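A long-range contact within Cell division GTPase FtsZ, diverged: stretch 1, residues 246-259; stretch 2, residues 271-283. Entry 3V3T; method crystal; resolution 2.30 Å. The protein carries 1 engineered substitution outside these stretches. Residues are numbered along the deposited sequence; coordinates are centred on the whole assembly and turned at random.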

ATOM      1  N   GLU A 246     -15.177   0.955   6.167  1.00 32.76           N
ATOM      2  CA  GLU A 246     -16.016   2.042   5.689  1.00 34.27           C
ATOM      3  C   GLU A 246     -16.737   1.628   4.401  1.00 32.04           C
ATOM      4  O   GLU A 246     -17.948   1.435   4.401  1.00 35.95           O
ATOM      5  CB  GLU A 246     -15.155   3.300   5.497  1.00 43.82           C
ATOM      6  CG  GLU A 246     -15.726   4.565   6.126  1.00 63.85           C
ATOM      7  CD  GLU A 246     -16.063   4.414   7.602  1.00 69.27           C
ATOM      8  OE1 GLU A 246     -15.358   3.678   8.318  1.00 76.73           O
ATOM      9  OE2 GLU A 246     -17.040   5.041   8.047  1.00 71.72           O
ATOM     10  N   PHE A 247     -16.000   1.496   3.305  1.00 34.54           N
ATOM     11  CA  PHE A 247     -16.580   0.999   2.062  1.00 31.37           C
ATOM     12  C   PHE A 247     -15.971  -0.361   1.741  1.00 35.20           C
ATOM     13  O   PHE A 247     -14.768  -0.559   1.897  1.00 35.31           O
ATOM     14  CB  PHE A 247     -16.292   1.932   0.890  1.00 32.26           C
ATOM     15  CG  PHE A 247     -16.891   3.297   1.026  1.00 40.19           C
ATOM     16  CD1 PHE A 247     -17.905   3.544   1.931  1.00 40.67           C
ATOM     17  CD2 PHE A 247     -16.442   4.337   0.229  1.00 40.60           C
ATOM     18  CE1 PHE A 247     -18.464   4.804   2.043  1.00 38.94           C
ATOM     19  CE2 PHE A 247     -16.996   5.596   0.335  1.00 48.39           C
ATOM     20  CZ  PHE A 247     -18.009   5.831   1.242  1.00 47.20           C
ATOM     21  N   MET A 248     -16.813  -1.292   1.300  1.00 33.88           N
ATOM     22  CA  MET A 248     -16.351  -2.602   0.882  1.00 35.25           C
ATOM     23  C   MET A 248     -16.701  -2.852  -0.576  1.00 36.27           C
ATOM     24  O   MET A 248     -17.799  -2.535  -1.019  1.00 40.20           O
ATOM     25  CB  MET A 248     -16.965  -3.679   1.768  1.00 33.67           C
ATOM     26  CG  MET A 248     -16.548  -5.076   1.413  1.00 32.81           C
ATOM     27  SD  MET A 248     -17.271  -6.293   2.549  1.00 42.07           S
ATOM     28  CE  MET A 248     -16.350  -5.959   4.031  1.00 31.43           C
ATOM     29  N   GLY A 249     -15.745  -3.379  -1.334  1.00 35.61           N
ATOM     30  CA  GLY A 249     -15.991  -3.749  -2.714  1.00 31.98           C
ATOM     31  C   GLY A 249     -15.938  -5.253  -2.878  1.00 41.21           C
ATOM     32  O   GLY A 249     -15.016  -5.907  -2.384  1.00 36.83           O
ATOM     33  N   ILE A 250     -16.933  -5.809  -3.561  1.00 41.23           N
ATOM     34  CA  ILE A 250     -17.029  -7.252  -3.723  1.00 43.08           C
ATOM     35  C   ILE A 250     -17.250  -7.605  -5.185  1.00 44.30           C
ATOM     36  O   ILE A 250     -18.257  -7.225  -5.769  1.00 44.49           O
ATOM     37  CB  ILE A 250     -18.198  -7.821  -2.888  1.00 47.00           C
ATOM     38  CG1 ILE A 250     -17.952  -7.588  -1.396  1.00 41.16           C
ATOM     39  CG2 ILE A 250     -18.400  -9.312  -3.160  1.00 46.34           C
ATOM     40  CD1 ILE A 250     -19.161  -7.873  -0.543  1.00 44.11           C
ATOM     41  N   SER A 251     -16.305  -8.329  -5.777  1.00 48.36           N
ATOM     42  CA  SER A 251     -16.491  -8.847  -7.131  1.00 49.13           C
ATOM     43  C   SER A 251     -16.209 -10.351  -7.180  1.00 50.46           C
ATOM     44  O   SER A 251     -15.091 -10.796  -6.898  1.00 47.59           O
ATOM     45  CB  SER A 251     -15.615  -8.099  -8.132  1.00 43.69           C
ATOM     46  OG  SER A 251     -15.782  -8.623  -9.439  1.00 56.12           O
ATOM     47  N   THR A 252     -17.224 -11.121  -7.554  1.00 47.32           N
ATOM     48  CA  THR A 252     -17.173 -12.571  -7.447  1.00 57.60           C
ATOM     49  C   THR A 252     -17.663 -13.266  -8.712  1.00 62.26           C
ATOM     50  O   THR A 252     -18.497 -12.733  -9.442  1.00 68.20           O
ATOM     51  CB  THR A 252     -18.038 -13.030  -6.271  1.00 60.64           C
ATOM     52  OG1 THR A 252     -19.358 -12.490  -6.422  1.00 50.89           O
ATOM     53  CG2 THR A 252     -17.440 -12.514  -4.958  1.00 55.07           C
ATOM     54  N   THR A 253     -17.144 -14.464  -8.964  1.00 69.12           N
ATOM     55  CA  THR A 253     -17.513 -15.224 -10.156  1.00 71.71           C
ATOM     56  C   THR A 253     -18.957 -15.718 -10.119  1.00 77.14           C
ATOM     57  O   THR A 253     -19.588 -15.877 -11.168  1.00 79.50           O
ATOM     58  CB  THR A 253     -16.578 -16.421 -10.381  1.00 74.33           C
ATOM     59  OG1 THR A 253     -16.486 -17.192  -9.175  1.00 83.50           O
ATOM     60  CG2 THR A 253     -15.195 -15.943 -10.772  1.00 64.33           C
ATOM     61  N   ARG A 254     -19.474 -15.968  -8.919  1.00 79.47           N
ATOM     62  CA  ARG A 254     -20.861 -16.410  -8.766  1.00 80.68           C
ATOM     63  C   ARG A 254     -21.600 -15.521  -7.775  1.00 76.11           C
ATOM     64  O   ARG A 254     -21.006 -14.637  -7.164  1.00 75.30           O
ATOM     65  CB  ARG A 254     -20.924 -17.858  -8.274  1.00 82.96           C
ATOM     66  CG  ARG A 254     -19.701 -18.702  -8.599  1.00 97.33           C
ATOM     67  CD  ARG A 254     -19.917 -20.156  -8.175  1.00111.34           C
ATOM     68  NE  ARG A 254     -18.753 -20.996  -8.448  1.00118.95           N
ATOM     69  CZ  ARG A 254     -18.802 -22.318  -8.583  1.00124.37           C
ATOM     70  NH1 ARG A 254     -19.961 -22.955  -8.479  1.00127.02           N
ATOM     71  NH2 ARG A 254     -17.692 -23.003  -8.831  1.00125.32           N
ATOM     72  N   VAL A 255     -22.897 -15.760  -7.619  1.00 69.59           N
ATOM     73  CA  VAL A 255     -23.665 -15.137  -6.551  1.00 64.24           C
ATOM     74  C   VAL A 255     -23.077 -15.613  -5.239  1.00 65.26           C
ATOM     75  O   VAL A 255     -22.789 -16.800  -5.085  1.00 70.81           O
ATOM     76  CB  VAL A 255     -25.145 -15.573  -6.595  1.00 75.72           C
ATOM     77  CG1 VAL A 255     -25.841 -15.271  -5.269  1.00 76.07           C
ATOM     78  CG2 VAL A 255     -25.863 -14.918  -7.759  1.00 74.98           C
ATOM     79  N   VAL A 256     -22.878 -14.696  -4.298  1.00 60.55           N
ATOM     80  CA  VAL A 256     -22.382 -15.071  -2.980  1.00 56.17           C
ATOM     81  C   VAL A 256     -23.237 -14.463  -1.883  1.00 58.12           C
ATOM     82  O   VAL A 256     -24.039 -13.568  -2.130  1.00 63.55           O
ATOM     83  CB  VAL A 256     -20.914 -14.660  -2.776  1.00 52.52           C
ATOM     84  CG1 VAL A 256     -20.035 -15.304  -3.839  1.00 53.56           C
ATOM     85  CG2 VAL A 256     -20.774 -13.138  -2.798  1.00 51.23           C
ATOM     86  N   ASP A 257     -23.060 -14.965  -0.670  1.00 61.80           N
ATOM     87  CA  ASP A 257     -23.756 -14.438   0.488  1.00 54.77           C
ATOM     88  C   ASP A 257     -22.939 -13.286   1.061  1.00 50.94           C
ATOM     89  O   ASP A 257     -21.940 -13.497   1.749  1.00 51.23           O
ATOM     90  CB  ASP A 257     -23.925 -15.541   1.531  1.00 56.84           C
ATOM     91  CG  ASP A 257     -24.499 -15.030   2.837  1.00 66.17           C
ATOM     92  OD1 ASP A 257     -25.008 -13.893   2.858  1.00 63.60           O
ATOM     93  OD2 ASP A 257     -24.458 -15.778   3.839  1.00 79.62           O
ATOM     94  N   VAL A 258     -23.366 -12.065   0.777  1.00 56.97           N
ATOM     95  CA  VAL A 258     -22.610 -10.884   1.179  1.00 56.94           C
ATOM     96  C   VAL A 258     -22.568 -10.707   2.693  1.00 56.39           C
ATOM     97  O   VAL A 258     -21.623 -10.135   3.228  1.00 56.39           O
ATOM     98  CB  VAL A 258     -23.174  -9.622   0.520  1.00 58.23           C
ATOM     99  CG1 VAL A 258     -22.837  -8.403   1.342  1.00 62.53           C
ATOM    100  CG2 VAL A 258     -22.634  -9.490  -0.893  1.00 55.56           C
ATOM    101  N   GLU A 259     -23.582 -11.209   3.391  1.00 57.60           N
ATOM    102  CA  GLU A 259     -23.591 -11.111   4.848  1.00 66.16           C
ATOM    103  C   GLU A 259     -22.523 -12.001   5.491  1.00 60.87           C
ATOM    104  O   GLU A 259     -22.006 -11.686   6.559  1.00 60.25           O
ATOM    105  CB  GLU A 259     -24.973 -11.428   5.428  1.00 73.01           C
ATOM    106  CG  GLU A 259     -25.259 -10.676   6.723  1.00 80.61           C
ATOM    107  CD  GLU A 259     -25.229  -9.161   6.534  1.00 86.95           C
ATOM    108  OE1 GLU A 259     -25.538  -8.684   5.416  1.00 88.08           O
ATOM    109  OE2 GLU A 259     -24.895  -8.447   7.505  1.00 85.26           O
TER
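Stretch 2 271-283: TFKGYNSKKNIVV

The apolar contacts centre on the strands. Phe-272 turns its ring edge toward the face of the Phe-247 ring. Their planes meet at 69°, and Phe-272 CE2 is 4.1 Å from Phe-247 CB. Met-248 CG lies 3.9 Å from Val-282 CG1, and Ile-250 CD1 lies 3.9 Å from Thr-271 CG2.

Stretch 2 flanks strand 247-252 with two extended segments joined by a turn. Strand 271-275 runs parallel to it, with axes 14° apart and 4.6 Å at closest approach. Strand 281-283 runs antiparallel, at 170° and 4.7 Å. Strand 247-252 bridges to both, so it lies between them in one sheet.

Backbone hydrogen bonds fix the register. On the parallel side, Phe-272 N donates to Met-248 O (2.9 Å), and Ile-250 N to Phe-272 O (3.0 Å). Gly-274 N then donates to Ile-250 O (2.8 Å). Gly-249 has no side chain, and Gly-249 CA sits 3.5 Å from Phe-272 O. On the antiparallel side, Gly-249 N donates to Val-283 O (2.7 Å) and Val-283 N to Gly-249 O (2.8 Å). Ser-251 and Ile-281 repeat this paired pattern: Ser-251 N to Ile-281 O is 3.0 Å, and Ile-281 N to Ser-251 O is 2.8 Å.

Toward the turn, side chains add to the backbone bonds. Thr-252 N still donates to Gly-274 O (3.3 Å). Asn-276 ND2 donates to Ser-251 OG (2.8 Å). The same amide holds the turn: Asn-276 OD1 accepts from Lys-278 N and Lys-279 N, both at 2.8 Å. Asn-280 OD1 accepts from Thr-253 N (2.9 Å) and Thr-253 OG1 (3.2 Å), just past the strand end.

At the outer edge, the Tyr-275 ring meets Thr-252 O edge-on, with Tyr-275 CD1 at 3.2 Å. The extended Lys-273 side chain brings Lys-273 CD to 3.9 Å from Val-258 CG2. Lys-273 NZ makes a weak hydrogen bond to Val-256 O (3.5 Å).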

ATOM      1  N   THR A 271     -21.527  -0.861   0.719  1.00 43.47           N
ATOM      2  CA  THR A 271     -20.979  -1.920  -0.123  1.00 46.15           C
ATOM      3  C   THR A 271     -21.281  -1.662  -1.598  1.00 48.35           C
ATOM      4  O   THR A 271     -22.375  -1.224  -1.941  1.00 54.62           O
ATOM      5  CB  THR A 271     -21.581  -3.288   0.261  1.00 45.07           C
ATOM      6  OG1 THR A 271     -21.292  -3.565   1.637  1.00 39.56           O
ATOM      7  CG2 THR A 271     -20.993  -4.379  -0.599  1.00 44.74           C
ATOM      8  N   PHE A 272     -20.299  -1.921  -2.456  1.00 45.76           N
ATOM      9  CA  PHE A 272     -20.511  -1.971  -3.895  1.00 42.37           C
ATOM     10  C   PHE A 272     -20.257  -3.414  -4.307  1.00 48.32           C
ATOM     11  O   PHE A 272     -19.165  -3.941  -4.074  1.00 46.02           O
ATOM     12  CB  PHE A 272     -19.528  -1.059  -4.648  1.00 43.72           C
ATOM     13  CG  PHE A 272     -19.285   0.273  -3.989  1.00 40.79           C
ATOM     14  CD1 PHE A 272     -20.296   1.198  -3.870  1.00 43.35           C
ATOM     15  CD2 PHE A 272     -18.039   0.597  -3.501  1.00 40.87           C
ATOM     16  CE1 PHE A 272     -20.069   2.415  -3.266  1.00 48.55           C
ATOM     17  CE2 PHE A 272     -17.805   1.812  -2.897  1.00 40.51           C
ATOM     18  CZ  PHE A 272     -18.825   2.724  -2.780  1.00 44.18           C
ATOM     19  N   LYS A 273     -21.252  -4.055  -4.910  1.00 55.83           N
ATOM     20  CA  LYS A 273     -21.109  -5.443  -5.338  1.00 55.13           C
ATOM     21  C   LYS A 273     -21.162  -5.580  -6.857  1.00 61.73           C
ATOM     22  O   LYS A 273     -21.847  -4.811  -7.554  1.00 51.72           O
ATOM     23  CB  LYS A 273     -22.175  -6.343  -4.701  1.00 62.26           C
ATOM     24  CG  LYS A 273     -22.060  -7.811  -5.122  1.00 70.73           C
ATOM     25  CD  LYS A 273     -23.219  -8.672  -4.627  1.00 80.65           C
ATOM     26  CE  LYS A 273     -23.069 -10.118  -5.125  1.00 86.87           C
ATOM     27  NZ  LYS A 273     -24.064 -11.077  -4.555  1.00 85.23           N
ATOM     28  N   GLY A 274     -20.435  -6.571  -7.363  1.00 58.81           N
ATOM     29  CA  GLY A 274     -20.417  -6.841  -8.781  1.00 53.58           C
ATOM     30  C   GLY A 274     -19.918  -8.237  -9.077  1.00 54.94           C
ATOM     31  O   GLY A 274     -19.659  -9.026  -8.167  1.00 57.54           O
ATOM     32  N   TYR A 275     -19.781  -8.534 -10.364  1.00 57.23           N
ATOM     33  CA  TYR A 275     -19.292  -9.832 -10.802  1.00 62.65           C
ATOM     34  C   TYR A 275     -18.143  -9.688 -11.790  1.00 55.45           C
ATOM     35  O   TYR A 275     -17.953  -8.632 -12.396  1.00 63.26           O
ATOM     36  CB  TYR A 275     -20.440 -10.646 -11.409  1.00 59.67           C
ATOM     37  CG  TYR A 275     -21.582 -10.818 -10.437  1.00 73.73           C
ATOM     38  CD1 TYR A 275     -21.570 -11.837  -9.487  1.00 59.23           C
ATOM     39  CD2 TYR A 275     -22.659  -9.940 -10.445  1.00 73.87           C
ATOM     40  CE1 TYR A 275     -22.608 -11.983  -8.576  1.00 69.21           C
ATOM     41  CE2 TYR A 275     -23.703 -10.080  -9.545  1.00 77.25           C
ATOM     42  CZ  TYR A 275     -23.673 -11.102  -8.612  1.00 75.41           C
ATOM     43  OH  TYR A 275     -24.717 -11.234  -7.724  1.00 73.47           O
ATOM     44  N   ASN A 276     -17.366 -10.751 -11.932  1.00 56.26           N
ATOM     45  CA  ASN A 276     -16.378 -10.822 -12.990  1.00 67.85           C
ATOM     46  C   ASN A 276     -16.177 -12.272 -13.364  1.00 68.23           C
ATOM     47  O   ASN A 276     -16.691 -13.160 -12.695  1.00 68.63           O
ATOM     48  CB  ASN A 276     -15.059 -10.172 -12.573  1.00 69.66           C
ATOM     49  CG  ASN A 276     -14.272 -11.023 -11.604  1.00 69.10           C
ATOM     50  OD1 ASN A 276     -13.310 -11.690 -11.987  1.00 70.23           O
ATOM     51  ND2 ASN A 276     -14.679 -11.010 -10.342  1.00 67.60           N
ATOM     52  N   SER A 277     -15.438 -12.508 -14.437  1.00 78.43           N
ATOM     53  CA  SER A 277     -15.329 -13.846 -15.004  1.00 85.57           C
ATOM     54  C   SER A 277     -14.160 -14.626 -14.420  1.00 80.46           C
ATOM     55  O   SER A 277     -14.041 -15.829 -14.650  1.00 83.11           O
ATOM     56  CB  SER A 277     -15.178 -13.748 -16.524  1.00 96.80           C
ATOM     57  OG  SER A 277     -14.183 -12.791 -16.871  1.00103.36           O
ATOM     58  N   LYS A 278     -13.316 -13.946 -13.646  1.00 74.46           N
ATOM     59  CA  LYS A 278     -12.004 -14.488 -13.295  1.00 78.76           C
ATOM     60  C   LYS A 278     -11.765 -14.829 -11.815  1.00 73.44           C
ATOM     61  O   LYS A 278     -11.429 -15.965 -11.485  1.00 74.56           O
ATOM     62  CB  LYS A 278     -10.899 -13.555 -13.809  1.00 81.20           C
ATOM     63  CG  LYS A 278     -10.878 -13.425 -15.327  1.00 97.00           C
ATOM     64  CD  LYS A 278      -9.904 -12.351 -15.799  1.00104.73           C
ATOM     65  CE  LYS A 278      -9.917 -12.234 -17.324  1.00112.20           C
ATOM     66  NZ  LYS A 278      -8.989 -11.185 -17.834  1.00107.38           N
ATOM     67  N   LYS A 279     -11.918 -13.850 -10.930  1.00 66.80           N
ATOM     68  CA  LYS A 279     -11.511 -14.036  -9.540  1.00 62.68           C
ATOM     69  C   LYS A 279     -12.574 -13.644  -8.528  1.00 58.86           C
ATOM     70  O   LYS A 279     -13.581 -13.032  -8.871  1.00 62.29           O
ATOM     71  CB  LYS A 279     -10.211 -13.269  -9.261  1.00 61.26           C
ATOM     72  CG  LYS A 279      -9.009 -13.864  -9.977  1.00 65.95           C
ATOM     73  CD  LYS A 279      -7.718 -13.173  -9.615  1.00 65.69           C
ATOM     74  CE  LYS A 279      -6.533 -13.878 -10.245  1.00 69.08           C
ATOM     75  NZ  LYS A 279      -5.257 -13.165  -9.964  1.00 65.82           N
ATOM     76  N   ASN A 280     -12.348 -14.019  -7.274  1.00 52.41           N
ATOM     77  CA  ASN A 280     -13.214 -13.585  -6.187  1.00 49.36           C
ATOM     78  C   ASN A 280     -12.443 -12.663  -5.279  1.00 48.13           C
ATOM     79  O   ASN A 280     -11.477 -13.068  -4.621  1.00 44.26           O
ATOM     80  CB  ASN A 280     -13.752 -14.770  -5.399  1.00 53.64           C
ATOM     81  CG  ASN A 280     -14.545 -15.708  -6.254  1.00 56.28           C
ATOM     82  OD1 ASN A 280     -15.657 -15.389  -6.682  1.00 51.66           O
ATOM     83  ND2 ASN A 280     -13.974 -16.879  -6.526  1.00 63.63           N
ATOM     84  N   ILE A 281     -12.860 -11.410  -5.252  1.00 48.00           N
ATOM     85  CA  ILE A 281     -12.060 -10.406  -4.594  1.00 41.22           C
ATOM     86  C   ILE A 281     -12.900  -9.505  -3.698  1.00 37.30           C
ATOM     87  O   ILE A 281     -13.991  -9.075  -4.069  1.00 41.95           O
ATOM     88  CB  ILE A 281     -11.229  -9.610  -5.632  1.00 34.82           C
ATOM     89  CG1 ILE A 281     -10.505  -8.431  -4.975  1.00 34.89           C
ATOM     90  CG2 ILE A 281     -12.097  -9.137  -6.758  1.00 39.19           C
ATOM     91  CD1 ILE A 281      -9.490  -7.759  -5.901  1.00 34.48           C
ATOM     92  N   VAL A 282     -12.389  -9.268  -2.496  1.00 36.33           N
ATOM     93  CA  VAL A 282     -12.974  -8.325  -1.565  1.00 30.55           C
ATOM     94  C   VAL A 282     -11.967  -7.217  -1.282  1.00 30.98           C
ATOM     95  O   VAL A 282     -10.805  -7.473  -0.952  1.00 31.29           O
ATOM     96  CB  VAL A 282     -13.316  -8.998  -0.213  1.00 44.15           C
ATOM     97  CG1 VAL A 282     -13.984  -7.993   0.735  1.00 31.38           C
ATOM     98  CG2 VAL A 282     -14.186 -10.232  -0.423  1.00 44.06           C
ATOM     99  N   VAL A 283     -12.421  -5.977  -1.402  1.00 31.84           N
ATOM    100  CA  VAL A 283     -11.617  -4.843  -1.009  1.00 26.37           C
ATOM    101  C   VAL A 283     -12.297  -4.153   0.153  1.00 26.54           C
ATOM    102  O   VAL A 283     -13.435  -3.699   0.023  1.00 39.65           O
ATOM    103  CB  VAL A 283     -11.486  -3.843  -2.165  1.00 31.10           C
ATOM    104  CG1 VAL A 283     -10.589  -2.673  -1.752  1.00 30.24           C
ATOM    105  CG2 VAL A 283     -10.932  -4.547  -3.394  1.00 29.01           C
TER